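Local coordinates for protein dihydrodipicolinate synthase (Bacillus clausii KSM-K16, PDB 3E96) that probably catalyses the formation of 4-hydroxy-tetrahydrodipicolinate, as a lyase-class TIM-barrel enzyme of the DapA family, at residues V142-P147 with V166-N171; C53-E58 with M111-I116. All blocks are in the same frame, centred on the assembly; numbering follows the deposited sequence.

Contact 1. Residues V142-P147 with V166-N171; sequences VYFKDP and VKYAIN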
ATOM      1  N   VAL B 142       3.595 -13.202   9.964  1.00 15.11           N
ATOM      2  CA  VAL B 142       3.574 -11.784   9.640  1.00 15.50           C
ATOM      3  C   VAL B 142       4.665 -11.510   8.610  1.00 15.80           C
ATOM      4  O   VAL B 142       5.747 -12.108   8.666  1.00 14.02           O
ATOM      5  CB  VAL B 142       3.820 -10.894  10.885  1.00 19.24           C
ATOM      6  CG1 VAL B 142       2.733 -11.142  11.931  1.00 17.27           C
ATOM      7  CG2 VAL B 142       5.191 -11.170  11.457  1.00 19.59           C
ATOM      8  N   TYR B 143       4.364 -10.633   7.654  1.00 14.05           N
ATOM      9  CA  TYR B 143       5.318 -10.253   6.619  1.00 13.89           C
ATOM     10  C   TYR B 143       5.867  -8.908   7.088  1.00 14.11           C
ATOM     11  O   TYR B 143       5.174  -7.892   7.045  1.00 15.50           O
ATOM     12  CB  TYR B 143       4.624 -10.096   5.260  1.00 16.18           C
ATOM     13  CG  TYR B 143       5.595 -10.146   4.099  1.00 19.36           C
ATOM     14  CD1 TYR B 143       6.055 -11.369   3.602  1.00 21.77           C
ATOM     15  CD2 TYR B 143       6.087  -8.977   3.524  1.00 20.63           C
ATOM     16  CE1 TYR B 143       6.984 -11.424   2.559  1.00 23.79           C
ATOM     17  CE2 TYR B 143       7.015  -9.019   2.483  1.00 22.07           C
ATOM     18  CZ  TYR B 143       7.459 -10.244   2.006  1.00 24.16           C
ATOM     19  OH  TYR B 143       8.381 -10.289   0.983  1.00 25.40           O
ATOM     20  N   PHE B 144       7.116  -8.920   7.536  1.00 13.69           N
ATOM     21  CA  PHE B 144       7.788  -7.746   8.094  1.00 12.61           C
ATOM     22  C   PHE B 144       8.780  -7.196   7.066  1.00 12.25           C
ATOM     23  O   PHE B 144       9.835  -7.790   6.847  1.00 12.76           O
ATOM     24  CB  PHE B 144       8.522  -8.198   9.360  1.00 11.40           C
ATOM     25  CG  PHE B 144       8.828  -7.097  10.327  1.00 11.33           C
ATOM     26  CD1 PHE B 144       7.822  -6.549  11.116  1.00 12.30           C
ATOM     27  CD2 PHE B 144      10.127  -6.627  10.469  1.00 11.51           C
ATOM     28  CE1 PHE B 144       8.108  -5.546  12.038  1.00 12.94           C
ATOM     29  CE2 PHE B 144      10.428  -5.625  11.384  1.00 12.45           C
ATOM     30  CZ  PHE B 144       9.411  -5.082  12.174  1.00 11.77           C
ATOM     31  N   LYS B 145       8.457  -6.058   6.454  1.00 12.26           N
ATOM     32  CA  LYS B 145       9.327  -5.513   5.417  1.00 13.21           C
ATOM     33  C   LYS B 145       9.675  -4.029   5.435  1.00 11.61           C
ATOM     34  O   LYS B 145      10.349  -3.556   4.521  1.00 12.11           O
ATOM     35  CB  LYS B 145       8.737  -5.838   4.044  1.00 16.88           C
ATOM     36  CG  LYS B 145       7.470  -5.061   3.718  1.00 18.98           C
ATOM     37  CD  LYS B 145       7.079  -5.298   2.268  1.00 24.05           C
ATOM     38  CE  LYS B 145       5.958  -4.386   1.825  1.00 25.86           C
ATOM     39  NZ  LYS B 145       5.689  -4.565   0.364  1.00 26.21           N
ATOM     40  N   ASP B 146       9.232  -3.290   6.445  1.00 11.67           N
ATOM     41  CA  ASP B 146       9.532  -1.858   6.517  1.00 12.43           C
ATOM     42  C   ASP B 146      10.740  -1.583   7.426  1.00 12.68           C
ATOM     43  O   ASP B 146      10.658  -1.718   8.644  1.00 12.77           O
ATOM     44  CB  ASP B 146       8.309  -1.086   7.035  1.00 12.34           C
ATOM     45  CG  ASP B 146       8.495   0.416   6.955  1.00 13.35           C
ATOM     46  OD1 ASP B 146       9.632   0.864   6.700  1.00 14.59           O
ATOM     47  OD2 ASP B 146       7.506   1.150   7.155  1.00 14.86           O
ATOM     48  N   PRO B 147      11.878  -1.181   6.839  1.00 12.35           N
ATOM     49  CA  PRO B 147      13.071  -0.904   7.644  1.00 12.85           C
ATOM     50  C   PRO B 147      12.888   0.205   8.668  1.00 14.43           C
ATOM     51  O   PRO B 147      13.638   0.286   9.640  1.00 15.21           O
ATOM     52  CB  PRO B 147      14.121  -0.546   6.594  1.00 14.41           C
ATOM     53  CG  PRO B 147      13.301   0.097   5.520  1.00 16.36           C
ATOM     54  CD  PRO B 147      12.103  -0.823   5.427  1.00 14.08           C
ATOM     55  N   VAL B 166       7.619 -15.745  10.981  1.00 13.62           N
ATOM     56  CA  VAL B 166       7.836 -14.399  10.495  1.00 12.90           C
ATOM     57  C   VAL B 166       8.547 -14.466   9.154  1.00 13.57           C
ATOM     58  O   VAL B 166       9.585 -15.114   9.029  1.00 12.27           O
ATOM     59  CB  VAL B 166       8.731 -13.583  11.458  1.00 13.95           C
ATOM     60  CG1 VAL B 166       9.089 -12.241  10.826  1.00 13.07           C
ATOM     61  CG2 VAL B 166       8.024 -13.375  12.790  1.00 13.87           C
ATOM     62  N   LYS B 167       7.970 -13.824   8.146  1.00 12.83           N
ATOM     63  CA  LYS B 167       8.612 -13.765   6.847  1.00 14.42           C
ATOM     64  C   LYS B 167       9.335 -12.432   6.919  1.00 13.07           C
ATOM     65  O   LYS B 167       8.738 -11.377   6.708  1.00 13.86           O
ATOM     66  CB  LYS B 167       7.574 -13.779   5.721  1.00 16.17           C
ATOM     67  CG  LYS B 167       6.964 -15.159   5.509  1.00 21.73           C
ATOM     68  CD  LYS B 167       6.011 -15.195   4.326  1.00 25.25           C
ATOM     69  CE  LYS B 167       5.561 -16.625   4.040  1.00 27.26           C
ATOM     70  NZ  LYS B 167       4.653 -16.686   2.863  1.00 30.80           N
ATOM     71  N   TYR B 168      10.613 -12.491   7.285  1.00 13.69           N
ATOM     72  CA  TYR B 168      11.433 -11.290   7.425  1.00 12.33           C
ATOM     73  C   TYR B 168      11.829 -10.842   6.028  1.00 10.95           C
ATOM     74  O   TYR B 168      12.501 -11.578   5.306  1.00 11.74           O
ATOM     75  CB  TYR B 168      12.672 -11.600   8.256  1.00 11.16           C
ATOM     76  CG  TYR B 168      13.295 -10.367   8.854  1.00 11.22           C
ATOM     77  CD1 TYR B 168      12.765  -9.784  10.008  1.00 11.58           C
ATOM     78  CD2 TYR B 168      14.397  -9.762   8.253  1.00 10.73           C
ATOM     79  CE1 TYR B 168      13.320  -8.623  10.548  1.00 11.78           C
ATOM     80  CE2 TYR B 168      14.956  -8.609   8.776  1.00 11.82           C
ATOM     81  CZ  TYR B 168      14.419  -8.040   9.922  1.00 12.08           C
ATOM     82  OH  TYR B 168      14.983  -6.888  10.431  1.00 11.97           O
ATOM     83  N   ALA B 169      11.421  -9.633   5.655  1.00 11.81           N
ATOM     84  CA  ALA B 169      11.683  -9.135   4.313  1.00 11.40           C
ATOM     85  C   ALA B 169      12.490  -7.848   4.224  1.00 12.14           C
ATOM     86  O   ALA B 169      12.345  -7.080   3.270  1.00 12.76           O
ATOM     87  CB  ALA B 169      10.359  -8.981   3.567  1.00 10.11           C
ATOM     88  N   ILE B 170      13.322  -7.606   5.231  1.00 12.31           N
ATOM     89  CA  ILE B 170      14.198  -6.445   5.243  1.00 11.49           C
ATOM     90  C   ILE B 170      15.562  -7.068   4.978  1.00 11.56           C
ATOM     91  O   ILE B 170      16.046  -7.873   5.776  1.00 11.02           O
ATOM     92  CB  ILE B 170      14.203  -5.748   6.616  1.00 10.88           C
ATOM     93  CG1 ILE B 170      12.787  -5.280   6.962  1.00 12.74           C
ATOM     94  CG2 ILE B 170      15.167  -4.566   6.597  1.00 11.76           C
ATOM     95  CD1 ILE B 170      12.662  -4.644   8.337  1.00 12.70           C
ATOM     96  N   ASN B 171      16.174  -6.718   3.851  1.00  9.90           N
ATOM     97  CA  ASN B 171      17.465  -7.298   3.502  1.00 10.68           C
ATOM     98  C   ASN B 171      18.629  -6.648   4.222  1.00 11.68           C
ATOM     99  O   ASN B 171      19.559  -6.125   3.610  1.00 11.04           O
ATOM    100  CB  ASN B 171      17.663  -7.258   1.984  1.00 11.91           C
ATOM    101  CG  ASN B 171      16.686  -8.168   1.259  1.00 13.72           C
ATOM    102  OD1 ASN B 171      16.379  -9.267   1.736  1.00 14.24           O
ATOM    103  ND2 ASN B 171      16.194  -7.724   0.105  1.00 12.45           N
TER
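Tyr143 and Lys167 sit side by side on neighbouring parallel strands, and their side chains cross at about a right angle. Tyr143 CD1 lies 3.6 Å from Lys167 CB. The lysine chain is extended beyond CG, and its CD reaches the ring edge. Lys167 O stands over one ring face, towards the rim. Further out, Ala169 CB is 3.5 Å from Tyr143 OH. The hydroxyl bonds Gly194 O. A phenylalanine here, lacking the hydroxyl, would probably leave Gly194 O without its partner and give up the contact of that oxygen with Ala169 CB.

Val142, Phe144, Val166 and Tyr168 point to the other side of the sheet. Phe144 CG is anti to the backbone N (chi1 -158°), as is Tyr168 CG, and the two side chains run side by side. Phe144 CD2 meets Tyr168 CE1 at 3.8 Å; the rings are nearly parallel but slid apart, with little overlap. Leu154 of helix 152-157 packs on both. Ile170, beyond the end of its strand, brings CD1 to 3.9 Å from Phe144 CD2.

Three backbone bonds fix the register. Lys167 N gives to Val142 O at 2.9 Å, Phe144 N to Lys167 O, and Ala169 N to Phe144 O at 2.7 Å. The two strands belong to one beta-alpha-beta unit of the TIM barrel, with helix 152-157 between them. The pairing sets the predicted proton donor/acceptor, Tyr143, beside the predicted Schiff-base lysine, Lys167, consistent with imine chemistry at the barrel mouth.

Contact 2. Residues C53-E58 with M111-I116; sequences CGNTSE and MIHMPI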
ATOM      1  N   CYS B  53      -3.072 -15.540  -2.224  1.00 12.39           N
ATOM      2  CA  CYS B  53      -3.216 -14.163  -1.770  1.00 11.73           C
ATOM      3  C   CYS B  53      -1.906 -13.575  -1.262  1.00 13.42           C
ATOM      4  O   CYS B  53      -1.893 -12.703  -0.386  1.00 12.34           O
ATOM      5  CB  CYS B  53      -4.299 -14.070  -0.694  1.00 13.10           C
ATOM      6  SG  CYS B  53      -5.960 -14.185  -1.398  1.00 14.36           S
ATOM      7  N   GLY B  54      -0.802 -14.073  -1.810  1.00 12.67           N
ATOM      8  CA  GLY B  54       0.506 -13.555  -1.455  1.00 12.89           C
ATOM      9  C   GLY B  54       0.751 -12.408  -2.418  1.00 14.67           C
ATOM     10  O   GLY B  54      -0.088 -12.138  -3.279  1.00 13.71           O
ATOM     11  N   ASN B  55       1.877 -11.718  -2.308  1.00 16.58           N
ATOM     12  CA  ASN B  55       2.097 -10.610  -3.223  1.00 17.95           C
ATOM     13  C   ASN B  55       2.398 -11.066  -4.644  1.00 15.83           C
ATOM     14  O   ASN B  55       2.097 -10.354  -5.595  1.00 15.73           O
ATOM     15  CB  ASN B  55       3.182  -9.680  -2.682  1.00 21.65           C
ATOM     16  CG  ASN B  55       2.603  -8.590  -1.788  1.00 24.39           C
ATOM     17  OD1 ASN B  55       3.194  -8.222  -0.778  1.00 26.10           O
ATOM     18  ND2 ASN B  55       1.433  -8.067  -2.166  1.00 21.18           N
ATOM     19  N   THR B  56       2.962 -12.263  -4.788  1.00 14.74           N
ATOM     20  CA  THR B  56       3.252 -12.798  -6.114  1.00 13.52           C
ATOM     21  C   THR B  56       1.908 -13.116  -6.778  1.00 13.45           C
ATOM     22  O   THR B  56       1.800 -13.161  -8.002  1.00 11.34           O
ATOM     23  CB  THR B  56       4.082 -14.094  -6.033  1.00 14.85           C
ATOM     24  OG1 THR B  56       5.223 -13.878  -5.195  1.00 16.19           O
ATOM     25  CG2 THR B  56       4.567 -14.507  -7.424  1.00 12.69           C
ATOM     26  N   SER B  57       0.889 -13.325  -5.945  1.00 12.57           N
ATOM     27  CA  SER B  57      -0.468 -13.630  -6.406  1.00 12.69           C
ATOM     28  C   SER B  57      -1.209 -12.351  -6.792  1.00 12.52           C
ATOM     29  O   SER B  57      -2.372 -12.404  -7.202  1.00 12.64           O
ATOM     30  CB  SER B  57      -1.269 -14.309  -5.288  1.00 13.37           C
ATOM     31  OG  SER B  57      -0.493 -15.262  -4.590  1.00 14.32           O
ATOM     32  N   GLU B  58      -0.536 -11.210  -6.639  1.00 12.13           N
ATOM     33  CA  GLU B  58      -1.122  -9.901  -6.927  1.00 10.70           C
ATOM     34  C   GLU B  58      -2.362  -9.664  -6.064  1.00 10.11           C
ATOM     35  O   GLU B  58      -3.406  -9.210  -6.531  1.00  9.94           O
ATOM     36  CB  GLU B  58      -1.451  -9.770  -8.414  1.00 11.67           C
ATOM     37  CG  GLU B  58      -0.209  -9.679  -9.286  1.00 10.81           C
ATOM     38  CD  GLU B  58      -0.532  -9.629 -10.763  1.00 12.47           C
ATOM     39  OE1 GLU B  58      -0.832  -8.528 -11.278  1.00 12.69           O
ATOM     40  OE2 GLU B  58      -0.498 -10.706 -11.408  1.00 12.33           O
ATOM     41  N   MET B 111      -1.241 -15.411   6.580  1.00 11.91           N
ATOM     42  CA  MET B 111      -0.033 -14.593   6.545  1.00 13.02           C
ATOM     43  C   MET B 111      -0.554 -13.165   6.514  1.00 12.94           C
ATOM     44  O   MET B 111      -1.267 -12.770   5.589  1.00 13.44           O
ATOM     45  CB  MET B 111       0.814 -14.836   5.289  1.00 13.63           C
ATOM     46  CG  MET B 111       2.009 -13.852   5.174  1.00 14.97           C
ATOM     47  SD  MET B 111       2.875 -13.871   3.583  1.00 10.85           S
ATOM     48  CE  MET B 111       1.662 -13.081   2.536  1.00 18.69           C
ATOM     49  N   ILE B 112      -0.220 -12.391   7.535  1.00 13.18           N
ATOM     50  CA  ILE B 112      -0.675 -11.015   7.576  1.00 13.05           C
ATOM     51  C   ILE B 112       0.333 -10.145   6.840  1.00 12.15           C
ATOM     52  O   ILE B 112       1.489 -10.027   7.258  1.00 11.89           O
ATOM     53  CB  ILE B 112      -0.809 -10.503   9.024  1.00 13.60           C
ATOM     54  CG1 ILE B 112      -1.618 -11.501   9.862  1.00 15.23           C
ATOM     55  CG2 ILE B 112      -1.510  -9.148   9.026  1.00 13.50           C
ATOM     56  CD1 ILE B 112      -1.699 -11.127  11.339  1.00 17.54           C
ATOM     57  N   HIS B 113      -0.106  -9.558   5.730  1.00 12.36           N
ATOM     58  CA  HIS B 113       0.746  -8.678   4.942  1.00 13.11           C
ATOM     59  C   HIS B 113       1.145  -7.489   5.793  1.00 13.32           C
ATOM     60  O   HIS B 113       0.499  -7.188   6.795  1.00 12.66           O
ATOM     61  CB  HIS B 113      -0.006  -8.145   3.719  1.00 11.74           C
ATOM     62  CG  HIS B 113      -0.088  -9.117   2.586  1.00 12.47           C
ATOM     63  ND1 HIS B 113       0.967  -9.353   1.733  1.00 14.96           N
ATOM     64  CD2 HIS B 113      -1.093  -9.927   2.178  1.00 12.09           C
ATOM     65  CE1 HIS B 113       0.615 -10.269   0.846  1.00 14.04           C
ATOM     66  NE2 HIS B 113      -0.631 -10.633   1.095  1.00 11.70           N
ATOM     67  N   MET B 114       2.219  -6.817   5.395  1.00 13.04           N
ATOM     68  CA  MET B 114       2.651  -5.624   6.101  1.00 14.25           C
ATOM     69  C   MET B 114       1.544  -4.623   5.781  1.00 14.01           C
ATOM     70  O   MET B 114       1.101  -4.537   4.636  1.00 14.91           O
ATOM     71  CB  MET B 114       3.984  -5.126   5.529  1.00 14.40           C
ATOM     72  CG  MET B 114       4.604  -3.953   6.285  1.00 17.88           C
ATOM     73  SD  MET B 114       5.308  -4.445   7.890  1.00  6.51           S
ATOM     74  CE  MET B 114       5.416  -2.757   8.757  1.00 13.39           C
ATOM     75  N   PRO B 115       1.063  -3.869   6.781  1.00 12.98           N
ATOM     76  CA  PRO B 115       0.001  -2.905   6.471  1.00 13.64           C
ATOM     77  C   PRO B 115       0.458  -1.914   5.395  1.00 13.46           C
ATOM     78  O   PRO B 115       1.618  -1.501   5.383  1.00 13.82           O
ATOM     79  CB  PRO B 115      -0.270  -2.240   7.826  1.00 12.77           C
ATOM     80  CG  PRO B 115       1.046  -2.393   8.567  1.00 13.33           C
ATOM     81  CD  PRO B 115       1.453  -3.797   8.198  1.00 12.71           C
ATOM     82  N   ILE B 116      -0.442  -1.543   4.486  1.00 13.76           N
ATOM     83  CA  ILE B 116      -0.072  -0.613   3.426  1.00 14.18           C
ATOM     84  C   ILE B 116      -0.370   0.853   3.722  1.00 15.01           C
ATOM     85  O   ILE B 116      -0.197   1.708   2.855  1.00 13.68           O
ATOM     86  CB  ILE B 116      -0.720  -1.004   2.060  1.00 16.26           C
ATOM     87  CG1 ILE B 116      -2.194  -1.385   2.241  1.00 16.62           C
ATOM     88  CG2 ILE B 116       0.053  -2.161   1.438  1.00 17.12           C
ATOM     89  CD1 ILE B 116      -3.094  -0.239   2.654  1.00 18.97           C
TER
HETATM   90  O   HOH W   1       3.188  -7.561   2.554  1.00 17.67           O
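His113 points its ring at the loop 53-58 and buries the largest share of surface in this contact. Its NE2 donates to Cys53 O at 2.8 Å. The bond is nearly straight, 172° at the hydrogen, and lies in both the ring plane and the carbonyl plane. It helps to fix the ring's rotation. His113 CG is anti to its own carbonyl carbon (chi1 -79°), which starts the ring on its way to the loop. Gly54 C and Asn55 N also lie at the ring edge, while Met111 CE stands over one face, towards the rim. Phe59 stacks on the same ring.

Asn55 passes His113 in the opposite direction, its amide plane turned 48° from the ring. Its OD1 is 3.5 Å from His113 ND1. A water sits 3.0 Å from His113 ND1 and accepts from Met114 N. It also makes a weak bond to Asn55 OD1.

In the TIM barrel, His113 follows strand 109-112, and the loop follows strand 49-50. The contact thus joins the C-terminal ends of two strands that flank strand 83-88. The loop also carries Thr56, predicted to bind pyruvate. Asn55 opens a type I turn that ends at Glu58.

Cys53 is held from behind: its N bonds Glu70 OE2, and its side chain packs on Ala67 and Val71 of helix 64-78. Gly54 N, just before the turn, donates to Ser57 OG, which also bonds Pro19 O. Tyr119 of the second subunit packs on Asn55.

How the contacts relate
Strands 109-112 and 140-144 are neighbours in the barrel, so the two contacts adjoin. Tyr143 N probably bonds Ile112 O, and Lys167 NZ packs on Met111 SD. Contact 2 is buried; contact 1 is partly buried, with most of its strand residues buried and Pro147 exposed. Contact 1 joins adjacent strands through a backbone ladder and apolar packing. Contact 2 is smaller and reaches from a loop to a strand end through a histidine, with a water between polar groups. Contact 1 holds the predicted catalytic pair; contact 2 includes Thr56, predicted to bind pyruvate. Both meet the second subunit, through Lys145 in contact 1 and Asn55, Pro115 and Ile116 in contact 2.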